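Local coordinates for protein fructuronate-tagaturonate epimerase UxaE from Cohnella laeviribosi in complex with 1 glycerol (Cohnella laeviribosi, PDB 6IL9) that catalyses the epimerisation that interconverts fructuronate and tagaturonate, and binds a zinc ion in its TIM barrel, at residues S91-G97 against I116-Q122; M251-Y255 against F268-I272; F299-F305 against Y338-H343. One frame throughout, in Å; residues are numbered along the deposited sequence.

Contact 1: residues S91-G97 against I116-Q122; sequences SATIGLG and IHPILAQ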
loop_
_atom_site.group_PDB
_atom_site.type_symbol
_atom_site.label_atom_id
_atom_site.label_comp_id
_atom_site.label_asym_id
_atom_site.label_seq_id
_atom_site.Cartn_x
_atom_site.Cartn_y
_atom_site.Cartn_z
ATOM N N SER A 91 -5.425 -15.066 7.109
ATOM C CA SER A 91 -6.564 -14.513 6.391
ATOM C C SER A 91 -6.030 -13.785 5.167
ATOM O O SER A 91 -4.817 -13.703 4.949
ATOM C CB SER A 91 -7.382 -13.570 7.279
ATOM O OG SER A 91 -6.559 -12.516 7.756
ATOM N N ALA A 92 -6.948 -13.264 4.362
ATOM C CA ALA A 92 -6.582 -12.463 3.200
ATOM C C ALA A 92 -6.554 -10.981 3.563
ATOM O O ALA A 92 -7.408 -10.499 4.307
ATOM C CB ALA A 92 -7.574 -12.697 2.063
ATOM N N THR A 93 -5.555 -10.263 3.043
ATOM C CA THR A 93 -5.457 -8.821 3.240
ATOM C C THR A 93 -5.127 -8.156 1.909
ATOM O O THR A 93 -4.454 -8.734 1.049
ATOM C CB THR A 93 -4.381 -8.437 4.306
ATOM O OG1 THR A 93 -3.142 -9.109 4.019
ATOM C CG2 THR A 93 -4.834 -8.818 5.742
ATOM N N ILE A 94 -5.624 -6.936 1.725
ATOM C CA ILE A 94 -5.259 -6.158 0.547
ATOM C C ILE A 94 -4.779 -4.794 1.014
ATOM O O ILE A 94 -5.423 -4.160 1.860
ATOM C CB ILE A 94 -6.416 -6.032 -0.464
ATOM C CG1 ILE A 94 -5.944 -5.186 -1.648
ATOM C CG2 ILE A 94 -7.685 -5.461 0.190
ATOM C CD1 ILE A 94 -6.757 -5.363 -2.922
ATOM N N GLY A 95 -3.635 -4.361 0.487
ATOM C CA GLY A 95 -3.118 -3.041 0.796
ATOM C C GLY A 95 -3.733 -2.043 -0.159
ATOM O O GLY A 95 -3.651 -2.211 -1.379
ATOM N N LEU A 96 -4.388 -1.028 0.379
ATOM C CA LEU A 96 -5.145 -0.072 -0.423
ATOM C C LEU A 96 -4.519 1.310 -0.226
ATOM O O LEU A 96 -5.095 2.192 0.430
ATOM C CB LEU A 96 -6.633 -0.126 -0.036
ATOM C CG LEU A 96 -7.299 -1.455 -0.448
ATOM C CD1 LEU A 96 -8.656 -1.668 0.238
ATOM C CD2 LEU A 96 -7.423 -1.575 -1.985
ATOM N N GLY A 97 -3.336 1.489 -0.808
ATOM C CA GLY A 97 -2.615 2.743 -0.662
ATOM C C GLY A 97 -3.336 3.900 -1.332
ATOM O O GLY A 97 -3.919 3.765 -2.413
ATOM N N ILE A 116 -12.076 -10.348 3.043
ATOM C CA ILE A 116 -10.720 -9.805 2.988
ATOM C C ILE A 116 -10.673 -8.605 3.917
ATOM O O ILE A 116 -11.666 -7.887 4.072
ATOM C CB ILE A 116 -10.305 -9.441 1.540
ATOM C CG1 ILE A 116 -8.800 -9.134 1.475
ATOM C CG2 ILE A 116 -11.145 -8.283 1.013
ATOM C CD1 ILE A 116 -8.220 -9.174 0.050
ATOM N N HIS A 117 -9.528 -8.420 4.572
ATOM C CA HIS A 117 -9.346 -7.311 5.501
ATOM C C HIS A 117 -8.570 -6.210 4.819
ATOM O O HIS A 117 -7.535 -6.492 4.200
ATOM C CB HIS A 117 -8.585 -7.764 6.746
ATOM C CG HIS A 117 -9.260 -8.862 7.496
ATOM N ND1 HIS A 117 -10.451 -8.676 8.164
ATOM C CD2 HIS A 117 -8.909 -10.154 7.697
ATOM C CE1 HIS A 117 -10.812 -9.813 8.733
ATOM N NE2 HIS A 117 -9.891 -10.724 8.469
ATOM N N PRO A 118 -9.019 -4.957 4.922
ATOM C CA PRO A 118 -8.325 -3.863 4.228
ATOM C C PRO A 118 -7.208 -3.234 5.034
ATOM O O PRO A 118 -7.400 -2.881 6.200
ATOM C CB PRO A 118 -9.449 -2.848 3.978
ATOM C CG PRO A 118 -10.369 -3.035 5.185
ATOM C CD PRO A 118 -10.274 -4.518 5.559
ATOM N N ILE A 119 -6.035 -3.088 4.425
ATOM C CA ILE A 119 -4.989 -2.225 4.961
ATOM C C ILE A 119 -5.233 -0.871 4.301
ATOM O O ILE A 119 -4.724 -0.578 3.220
ATOM C CB ILE A 119 -3.591 -2.780 4.691
ATOM C CG1 ILE A 119 -3.523 -4.269 5.072
ATOM C CG2 ILE A 119 -2.542 -1.965 5.460
ATOM C CD1 ILE A 119 -3.894 -4.591 6.530
ATOM N N LEU A 120 -6.066 -0.052 4.950
ATOM C CA LEU A 120 -6.576 1.160 4.301
ATOM C C LEU A 120 -5.587 2.305 4.352
ATOM O O LEU A 120 -5.678 3.229 3.535
ATOM C CB LEU A 120 -7.868 1.625 4.966
ATOM C CG LEU A 120 -9.173 0.940 4.664
ATOM C CD1 LEU A 120 -10.209 1.613 5.544
ATOM C CD2 LEU A 120 -9.530 1.129 3.195
ATOM N N ALA A 121 -4.689 2.295 5.332
ATOM C CA ALA A 121 -3.648 3.299 5.484
ATOM C C ALA A 121 -2.341 2.645 5.074
ATOM O O ALA A 121 -1.817 1.791 5.794
ATOM C CB ALA A 121 -3.586 3.808 6.926
ATOM N N GLN A 122 -1.817 3.028 3.919
ATOM C CA GLN A 122 -0.578 2.419 3.441
ATOM C C GLN A 122 0.101 3.416 2.522
ATOM O O GLN A 122 -0.430 3.707 1.452
ATOM C CB GLN A 122 -0.866 1.111 2.705
ATOM C CG GLN A 122 0.344 0.560 1.968
ATOM C CD GLN A 122 -0.039 -0.153 0.691
ATOM O OE1 GLN A 122 -0.572 -1.256 0.726
ATOM N NE2 GLN A 122 0.225 0.477 -0.447
#

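Contact 2: residues M251-Y255 against F268-I272; sequences MIYIY and FEISI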
loop_
_atom_site.group_PDB
_atom_site.type_symbol
_atom_site.label_atom_id
_atom_site.label_comp_id
_atom_site.label_asym_id
_atom_site.label_seq_id
_atom_site.Cartn_x
_atom_site.Cartn_y
_atom_site.Cartn_z
ATOM N N MET A 251 17.082 -8.225 9.390
ATOM C CA MET A 251 15.733 -8.632 9.770
ATOM C C MET A 251 15.660 -8.971 11.255
ATOM O O MET A 251 14.770 -8.501 11.975
ATOM C CB MET A 251 15.295 -9.844 8.929
ATOM C CG MET A 251 15.167 -9.616 7.422
ATOM S SD MET A 251 15.146 -11.164 6.433
ATOM C CE MET A 251 15.599 -10.484 4.841
ATOM N N ILE A 252 16.589 -9.804 11.725
ATOM C CA ILE A 252 16.569 -10.237 13.118
ATOM C C ILE A 252 16.765 -9.044 14.046
ATOM O O ILE A 252 16.083 -8.918 15.068
ATOM C CB ILE A 252 17.642 -11.312 13.356
ATOM C CG1 ILE A 252 17.304 -12.570 12.555
ATOM C CG2 ILE A 252 17.753 -11.633 14.844
ATOM C CD1 ILE A 252 18.512 -13.445 12.251
ATOM N N TYR A 253 17.706 -8.163 13.705
ATOM C CA TYR A 253 18.020 -7.007 14.542
ATOM C C TYR A 253 16.806 -6.102 14.711
ATOM O O TYR A 253 16.488 -5.662 15.823
ATOM C CB TYR A 253 19.188 -6.245 13.916
ATOM C CG TYR A 253 19.394 -4.824 14.406
ATOM C CD1 TYR A 253 20.002 -4.571 15.634
ATOM C CD2 TYR A 253 19.015 -3.737 13.619
ATOM C CE1 TYR A 253 20.216 -3.267 16.071
ATOM C CE2 TYR A 253 19.217 -2.429 14.052
ATOM C CZ TYR A 253 19.814 -2.204 15.280
ATOM O OH TYR A 253 20.022 -0.912 15.714
ATOM N N ILE A 254 16.110 -5.822 13.610
ATOM C CA ILE A 254 14.915 -4.981 13.672
ATOM C C ILE A 254 13.808 -5.685 14.451
ATOM O O ILE A 254 13.127 -5.074 15.287
ATOM C CB ILE A 254 14.458 -4.608 12.249
ATOM C CG1 ILE A 254 15.485 -3.692 11.560
ATOM C CG2 ILE A 254 13.078 -3.976 12.277
ATOM C CD1 ILE A 254 15.781 -2.393 12.309
ATOM N N TYR A 255 13.591 -6.972 14.173
ATOM C CA TYR A 255 12.553 -7.702 14.896
ATOM C C TYR A 255 12.783 -7.630 16.403
ATOM O O TYR A 255 11.865 -7.319 17.174
ATOM C CB TYR A 255 12.489 -9.166 14.442
ATOM C CG TYR A 255 11.440 -9.888 15.254
ATOM C CD1 TYR A 255 10.084 -9.686 14.996
ATOM C CD2 TYR A 255 11.792 -10.717 16.318
ATOM C CE1 TYR A 255 9.110 -10.283 15.758
ATOM C CE2 TYR A 255 10.811 -11.333 17.093
ATOM C CZ TYR A 255 9.476 -11.114 16.799
ATOM O OH TYR A 255 8.496 -11.709 17.562
ATOM N N PHE A 268 4.519 -8.027 10.833
ATOM C CA PHE A 268 5.864 -7.709 10.362
ATOM C C PHE A 268 6.033 -8.304 8.973
ATOM O O PHE A 268 6.028 -9.527 8.821
ATOM C CB PHE A 268 6.872 -8.285 11.358
ATOM C CG PHE A 268 8.316 -7.972 11.064
ATOM C CD1 PHE A 268 8.729 -6.688 10.753
ATOM C CD2 PHE A 268 9.275 -8.983 11.171
ATOM C CE1 PHE A 268 10.083 -6.412 10.512
ATOM C CE2 PHE A 268 10.629 -8.718 10.940
ATOM C CZ PHE A 268 11.030 -7.430 10.609
ATOM N N GLU A 269 6.160 -7.447 7.952
ATOM C CA GLU A 269 6.384 -7.900 6.584
ATOM C C GLU A 269 7.846 -7.708 6.225
ATOM O O GLU A 269 8.412 -6.642 6.478
ATOM C CB GLU A 269 5.510 -7.137 5.580
ATOM C CG GLU A 269 5.941 -7.415 4.142
ATOM C CD GLU A 269 4.924 -6.989 3.104
ATOM O OE1 GLU A 269 5.198 -6.001 2.393
ATOM O OE2 GLU A 269 3.866 -7.649 2.977
ATOM N N ILE A 270 8.459 -8.736 5.652
ATOM C CA ILE A 270 9.830 -8.643 5.170
ATOM C C ILE A 270 9.775 -8.456 3.662
ATOM O O ILE A 270 9.184 -9.271 2.946
ATOM C CB ILE A 270 10.649 -9.877 5.565
ATOM C CG1 ILE A 270 10.824 -9.888 7.086
ATOM C CG2 ILE A 270 12.004 -9.843 4.865
ATOM C CD1 ILE A 270 11.064 -11.251 7.655
ATOM N N SER A 271 10.383 -7.381 3.177
ATOM C CA SER A 271 10.303 -7.015 1.769
ATOM C C SER A 271 11.686 -7.121 1.147
ATOM O O SER A 271 12.642 -6.495 1.620
ATOM C CB SER A 271 9.713 -5.612 1.610
ATOM O OG SER A 271 10.160 -4.978 0.424
ATOM N N ILE A 272 11.795 -7.942 0.107
ATOM C CA ILE A 272 13.007 -8.008 -0.698
ATOM C C ILE A 272 12.590 -7.979 -2.165
ATOM O O ILE A 272 13.239 -8.593 -3.017
ATOM C CB ILE A 272 13.844 -9.257 -0.358
ATOM C CG1 ILE A 272 12.996 -10.528 -0.451
ATOM C CG2 ILE A 272 14.456 -9.138 1.038
ATOM C CD1 ILE A 272 13.737 -11.777 -0.108
#

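Contact 3: residues F299-F305 against Y338-H343; sequences FSMAPRF and YKLSIH. With ZN (zinc ion), chain C.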
loop_
_atom_site.group_PDB
_atom_site.type_symbol
_atom_site.label_atom_id
_atom_site.label_comp_id
_atom_site.label_asym_id
_atom_site.label_seq_id
_atom_site.Cartn_x
_atom_site.Cartn_y
_atom_site.Cartn_z
ATOM N N PHE A 299 4.692 -11.905 9.467
ATOM C CA PHE A 299 3.353 -11.839 8.886
ATOM C C PHE A 299 3.396 -12.234 7.418
ATOM O O PHE A 299 2.600 -13.067 6.960
ATOM C CB PHE A 299 2.786 -10.419 9.070
ATOM C CG PHE A 299 1.575 -10.086 8.219
ATOM C CD1 PHE A 299 0.289 -10.391 8.655
ATOM C CD2 PHE A 299 1.725 -9.386 7.023
ATOM C CE1 PHE A 299 -0.828 -10.031 7.885
ATOM C CE2 PHE A 299 0.627 -9.047 6.249
ATOM C CZ PHE A 299 -0.651 -9.365 6.681
ATOM N N SER A 300 4.360 -11.687 6.677
ATOM C CA SER A 300 4.424 -11.942 5.247
ATOM C C SER A 300 5.847 -11.752 4.752
ATOM O O SER A 300 6.674 -11.100 5.399
ATOM C CB SER A 300 3.458 -11.026 4.482
ATOM O OG SER A 300 3.869 -9.681 4.631
ATOM N N MET A 301 6.121 -12.359 3.601
ATOM C CA MET A 301 7.386 -12.233 2.892
ATOM C C MET A 301 7.076 -11.772 1.481
ATOM O O MET A 301 6.213 -12.353 0.819
ATOM C CB MET A 301 8.128 -13.570 2.851
ATOM C CG MET A 301 9.445 -13.532 2.113
ATOM S SD MET A 301 10.795 -13.243 3.271
ATOM C CE MET A 301 10.524 -14.659 4.417
ATOM N N ALA A 302 7.764 -10.727 1.029
ATOM C CA ALA A 302 7.554 -10.216 -0.324
ATOM C C ALA A 302 8.799 -10.511 -1.137
ATOM O O ALA A 302 9.763 -9.737 -1.091
ATOM C CB ALA A 302 7.266 -8.711 -0.312
ATOM N N PRO A 303 8.854 -11.623 -1.859
ATOM C CA PRO A 303 10.023 -11.899 -2.693
ATOM C C PRO A 303 9.956 -11.096 -3.983
ATOM O O PRO A 303 8.955 -10.458 -4.302
ATOM C CB PRO A 303 9.928 -13.399 -2.960
ATOM C CG PRO A 303 8.455 -13.685 -2.894
ATOM C CD PRO A 303 7.853 -12.707 -1.932
ATOM N N ARG A 304 11.074 -11.093 -4.700
ATOM C CA ARG A 304 11.085 -10.621 -6.079
ATOM C C ARG A 304 10.835 -11.836 -6.961
ATOM O O ARG A 304 11.655 -12.758 -7.015
ATOM C CB ARG A 304 12.397 -9.942 -6.450
ATOM C CG ARG A 304 12.540 -9.844 -7.971
ATOM C CD ARG A 304 13.092 -8.523 -8.421
ATOM N NE ARG A 304 13.612 -8.612 -9.781
ATOM C CZ ARG A 304 12.968 -8.152 -10.845
ATOM N NH1 ARG A 304 11.783 -7.574 -10.694
ATOM N NH2 ARG A 304 13.498 -8.271 -12.056
ATOM N N PHE A 305 9.681 -11.858 -7.618
ATOM C CA PHE A 305 9.321 -12.983 -8.462
ATOM C C PHE A 305 10.047 -12.928 -9.804
ATOM O O PHE A 305 10.437 -11.861 -10.290
ATOM C CB PHE A 305 7.806 -13.013 -8.697
ATOM C CG PHE A 305 6.992 -13.188 -7.437
ATOM C CD1 PHE A 305 6.918 -14.411 -6.814
ATOM C CD2 PHE A 305 6.273 -12.124 -6.909
ATOM C CE1 PHE A 305 6.169 -14.581 -5.677
ATOM C CE2 PHE A 305 5.516 -12.282 -5.757
ATOM C CZ PHE A 305 5.471 -13.509 -5.137
ATOM N N TYR A 338 3.818 -17.920 7.457
ATOM C CA TYR A 338 3.539 -16.561 7.016
ATOM C C TYR A 338 2.891 -16.607 5.633
ATOM O O TYR A 338 2.732 -17.675 5.034
ATOM C CB TYR A 338 4.829 -15.728 7.013
ATOM C CG TYR A 338 5.922 -16.337 6.174
ATOM C CD1 TYR A 338 5.963 -16.139 4.792
ATOM C CD2 TYR A 338 6.920 -17.116 6.758
ATOM C CE1 TYR A 338 6.953 -16.720 4.024
ATOM C CE2 TYR A 338 7.919 -17.681 5.999
ATOM C CZ TYR A 338 7.921 -17.483 4.631
ATOM O OH TYR A 338 8.918 -18.064 3.884
ATOM N N LYS A 339 2.501 -15.436 5.117
ATOM C CA LYS A 339 1.846 -15.323 3.817
ATOM C C LYS A 339 2.801 -14.747 2.783
ATOM O O LYS A 339 3.680 -13.950 3.109
ATOM C CB LYS A 339 0.620 -14.400 3.889
ATOM C CG LYS A 339 -0.304 -14.648 5.060
ATOM C CD LYS A 339 -1.608 -13.898 4.869
ATOM C CE LYS A 339 -1.424 -12.394 4.860
ATOM N NZ LYS A 339 -2.763 -11.692 4.933
ATOM N N LEU A 340 2.578 -15.104 1.518
ATOM C CA LEU A 340 3.234 -14.388 0.431
ATOM C C LEU A 340 2.623 -13.008 0.265
ATOM O O LEU A 340 1.402 -12.832 0.355
ATOM C CB LEU A 340 3.094 -15.157 -0.881
ATOM C CG LEU A 340 3.842 -16.472 -0.999
ATOM C CD1 LEU A 340 3.612 -17.021 -2.412
ATOM C CD2 LEU A 340 5.317 -16.277 -0.719
ATOM N N SER A 341 3.483 -12.025 0.005
ATOM C CA SER A 341 3.070 -10.649 -0.245
ATOM C C SER A 341 3.450 -10.257 -1.664
ATOM O O SER A 341 4.599 -10.448 -2.077
ATOM C CB SER A 341 3.726 -9.704 0.757
ATOM O OG SER A 341 3.242 -8.391 0.565
ATOM N N ILE A 342 2.490 -9.702 -2.400
ATOM C CA ILE A 342 2.681 -9.294 -3.791
ATOM C C ILE A 342 2.767 -7.777 -3.827
ATOM O O ILE A 342 1.752 -7.093 -3.665
ATOM C CB ILE A 342 1.534 -9.782 -4.693
ATOM C CG1 ILE A 342 1.140 -11.232 -4.383
ATOM C CG2 ILE A 342 1.898 -9.579 -6.166
ATOM C CD1 ILE A 342 2.210 -12.242 -4.669
ATOM N N HIS A 343 3.964 -7.244 -4.065
ATOM C CA HIS A 343 4.125 -5.808 -4.244
ATOM C C HIS A 343 3.945 -5.420 -5.707
ATOM O O HIS A 343 3.970 -6.267 -6.605
ATOM C CB HIS A 343 5.484 -5.361 -3.719
ATOM C CG HIS A 343 5.554 -5.358 -2.224
ATOM N ND1 HIS A 343 6.195 -4.375 -1.501
ATOM C CD2 HIS A 343 5.015 -6.194 -1.310
ATOM C CE1 HIS A 343 6.087 -4.629 -0.211
ATOM N NE2 HIS A 343 5.380 -5.732 -0.069
HETATM ZN ZN ZN C . 7.703 -3.155 -2.653
HETATM O O HOH W 1 6.815 -1.872 -4.344
#

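Contact 1: residues S91-G97 against I116-Q122
CD1 of Ile-116 rests on CB of Ile-94 at 3.7 Å and on the backbone carbonyl carbon of Thr-93. This is the apolar centre of the pairing between strands 93-96 and 117-124, the first two strands of the TIM barrel. They belong to one beta-alpha-beta unit, with helix 104-111 as the crossover. CG1 of Ile-116 stands anti to the backbone N (chi1 -169°), which carries CD1 across the neighbouring strand. Further along the same face, CD1 of Leu-96 meets CB of Pro-118 at 4.0 Å and CD2 of Leu-120. Helix 104-111 covers this layer, with His-107 touching both leucines and Val-111 touching Pro-118.

Between the strands the backbones run parallel, 21° apart. Four hydrogen bonds join them. Ile-94 is held twice by the neighbouring strand: its N gives to His-117 O, and its O accepts from Ile-119 N at 2.8 Å. Leu-96 N gives to Ile-119 O, and His-117 N gives to Ala-92 O at 3.0 Å in a nearly straight bond (172°).

The other face, with Thr-93 and Ile-119, turns into the barrel. CG2 of Thr-93 lies 4.0 Å from CB of His-117. The hydroxyl of Thr-93 is bonded to His-364. At the start of the pair, OG of Ser-91 comes to the edge of the His-117 ring, 3.3 Å from CD2, and Phe-87 stacks on that ring. At the other end the side chain of Gln-122 bends at chi2 and reaches Gly-95 and Gly-97. A glycerol is bound near its side chain. NE2 is held by the backbone O of Thr-367, while OE1 sits 3.1 Å from CA of Gly-95.

Contact 2: residues M251-Y255 against F268-I272
Helix 251-255 and strand 268-271 run nearly antiparallel, at 157°, with their axes 10.9 Å apart, so the gap is filled mainly by side chains, with Met-251 nearest Ile-270 and Tyr-255 nearest Phe-268. Two clusters do this.

In the first, Met-251 reaches the strand with a chain that is extended beyond CG. It crosses Ile-270 at about a right angle. Its CE lies 3.7 Å from CG2 of Ile-270, and its SD is 3.8 Å from the same methyl. CE also touches CG2 of Ile-272 at 4.2 Å. Leu-291 of helix 281-293 packs against both Met-251 and Ile-270 and helps to enclose them.

The second cluster forms round Phe-268. Its CG is anti to the backbone N (chi1 -176°), and the ring extends from the strand to the helix. CD2 lies 4.0 Å from CD1 of Tyr-255, and CE2 is equally close to CB of that residue. The two rings are oblique, with planes 40° apart and centroids 6.0 Å apart. CE1 of Phe-268 meets CG2 of Ile-254. CZ approaches the carbonyl oxygen of Met-251, which already accepts the helical bond from Tyr-255 N.

The contact is apolar and buried. Phe-268 and Ile-270 face the helix, while Glu-269 between them serves the other side of the strand, inside the barrel, where it forms a salt bridge with Lys-366. This alternation is that of a TIM barrel: helix 234-259 packs outside the parallel sheet, and polar residues line the interior near the zinc site.

Contact 3: residues F299-F305 against Y338-H343
His-343 binds the zinc ion through ND1 at 2.3 Å, and the opposite part of its ring lies against Ala-302 on the neighbouring strand. CD2 and NE2 are each 3.5 Å from CB of Ala-302. NE2 is hydrogen-bonded to Glu-269, which probably helps to fix the ring's rotation and may raise electron density at the metal-binding nitrogen. His-161, Asp-273 and a water 2.3 Å from the zinc ion are its other ligands.

Strands 300-302 and 339-342 run parallel, inclined at 40°. Lys-339 N gives to Phe-299 O, Met-301 N to Lys-339 O, and Ser-341 N to Met-301 O. The last donor stands above the carbonyl plane. Ser-341 O is buried without a polar partner; CA of Ala-302 makes a CH...O contact with it.

Ser-300 and Ser-341 lie on the interior face, and both hydroxyls are bonded to Glu-269. There the chain of Lys-339 bends at chi3 (-64°) and passes obliquely by the Phe-299 ring, with CE and NZ each 3.6 Å from CZ. Its ammonium is bonded to Thr-93 and to the carbonyl oxygens of Ser-91 and Phe-363.

On the outer face CE1 of Tyr-338 meets CB of Met-301 at 3.6 Å. The methionine bends at chi2 and chi3, bringing CE back to the phenol end of the ring. Tyr-338 OH is bonded to His-284. At the end of its strand, Ile-342 crosses Phe-305 at about a right angle, with CD1 3.5 Å from both CE2 and CZ. Helix 319-336 connects the strands in a beta-alpha-beta crossover. His-343 follows the C-terminal end of its strand, where TIM barrels place their active sites; the zinc site is probably part of it.

From the N terminus, contact 1 comes first and closes a loop of 18 residues through helix 104-111. Contact 2 follows, closing a 12-residue connection between helix 234-259 and strand 267-271. Contact 3 is last and spans 32 residues, including helix 319-336. The three are in series; none nests in or crosses another. All reach the same closed parallel sheet. Contacts 2 and 3 adjoin because strands 267-271 and 300-302 are neighbours, and Glu-269 links them inside the barrel. Lys-339 joins contacts 1 and 3, also inside the barrel. Contacts 1 and 2 do not touch; their centres are about 19 Å apart.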